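Local structure of C-C motif chemokine 1 (Homo sapiens, 4OIJ) at residues A[42-45]-A[49-52]. The protein is a secreted CC chemokine that binds the receptor CCR8 and attracts monocytes but not neutrophils. Numbering follows the deposited sequence.
Sequences FKLK and EACA
Phe42 brings ring atoms CE2 and CD2 up to Ala52, CE2 standing 3.6 Å from CB. The ring lies on the sheet face of Ala50 and Ala52; chi1 (-69°) turns CG to the side of the backbone N, the side of Ala52, and Trp58, Val59 and His62 of helix 57-64 pack against it. Leu44 serves the same face: CD1 reaches across to the Ala50 methyl CB at 4.1 Å, and Ile20 touches both residues. Beneath these apolar groups the backbones of Phe42 and Ala50 form a hydrogen-bonded antiparallel pair. Phe42 N reaches Ala50 O at 2.7 Å, nearly straight (179° at the hydrogen), while Ala50 N returns to Phe42 O at 3.0 Å. This is the hairpin of strands 39-44 and 49-53 in the three-stranded chemokine sheet, over which the C-terminal helix lies; a disulfide ties Cys51 to Cys12 of the CC motif. On the face away from the helix, Lys43 and Glu49 form a non-hydrogen-bonded backbone pair, and their side chains cross at a slant. Glu49 brings its CG up to the carbonyl oxygen Phe42 O, 3.2 Å away, and its OE2 lies beside the Lys43 methylenes, 4.0 Å from CG. The lysine chain, straight until a bend at its last torsion, leads NZ away from the carboxylate, 5.8 Å from Glu49 OE1, and Phe8 of the second subunit packs on Glu49.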
# COMPACT_ATOMS: atom_id res chain seq x y z
N PHE A 42 0.60 6.06 9.92
CA PHE A 42 -0.52 6.75 10.51
C PHE A 42 -1.44 7.17 9.37
O PHE A 42 -0.98 7.75 8.38
CB PHE A 42 -0.06 8.01 11.26
CG PHE A 42 0.73 7.75 12.52
CD1 PHE A 42 0.16 7.05 13.58
CD2 PHE A 42 2.00 8.30 12.69
CE1 PHE A 42 0.86 6.87 14.78
CE2 PHE A 42 2.69 8.14 13.89
CZ PHE A 42 2.13 7.41 14.92
N LYS A 43 -2.74 6.89 9.50
CA LYS A 43 -3.74 7.32 8.53
C LYS A 43 -4.18 8.68 8.97
O LYS A 43 -4.55 8.84 10.12
CB LYS A 43 -4.94 6.35 8.48
CG LYS A 43 -5.96 6.71 7.39
CD LYS A 43 -7.25 5.89 7.45
CE LYS A 43 -8.02 6.02 6.16
NZ LYS A 43 -8.50 7.41 5.92
N LEU A 44 -4.05 9.67 8.10
CA LEU A 44 -4.44 11.04 8.43
C LEU A 44 -5.83 11.34 7.84
O LEU A 44 -6.48 10.44 7.29
CB LEU A 44 -3.37 12.05 7.94
CG LEU A 44 -1.90 11.84 8.40
CD1 LEU A 44 -0.95 12.75 7.65
CD2 LEU A 44 -1.73 12.07 9.88
N LYS A 45 -6.31 12.57 8.00
CA LYS A 45 -7.63 12.96 7.49
C LYS A 45 -7.66 13.00 5.96
O LYS A 45 -6.60 12.97 5.31
CB LYS A 45 -8.08 14.29 8.12
CG LYS A 45 -7.93 14.33 9.65
CD LYS A 45 -8.80 13.31 10.39
CE LYS A 45 -8.37 13.10 11.83
NZ LYS A 45 -8.92 14.15 12.74
N GLU A 49 -1.65 10.16 4.36
CA GLU A 49 -0.85 9.20 5.13
C GLU A 49 0.58 9.59 5.53
O GLU A 49 1.22 10.45 4.92
CB GLU A 49 -0.88 7.80 4.53
CG GLU A 49 -1.69 6.82 5.36
CD GLU A 49 -2.75 6.03 4.62
OE1 GLU A 49 -3.25 6.51 3.58
OE2 GLU A 49 -3.15 4.96 5.15
N ALA A 50 1.05 8.97 6.61
CA ALA A 50 2.40 9.23 7.09
C ALA A 50 3.07 8.03 7.72
O ALA A 50 2.61 7.48 8.72
CB ALA A 50 2.43 10.41 8.04
N CYS A 51 4.21 7.67 7.13
CA CYS A 51 5.13 6.69 7.65
C CYS A 51 5.83 7.33 8.82
O CYS A 51 6.23 8.50 8.74
CB CYS A 51 6.13 6.31 6.58
SG CYS A 51 5.46 5.18 5.38
N ALA A 52 6.00 6.59 9.89
CA ALA A 52 6.72 7.15 11.04
C ALA A 52 7.50 6.02 11.63
O ALA A 52 7.04 4.89 11.59
CB ALA A 52 5.74 7.72 12.05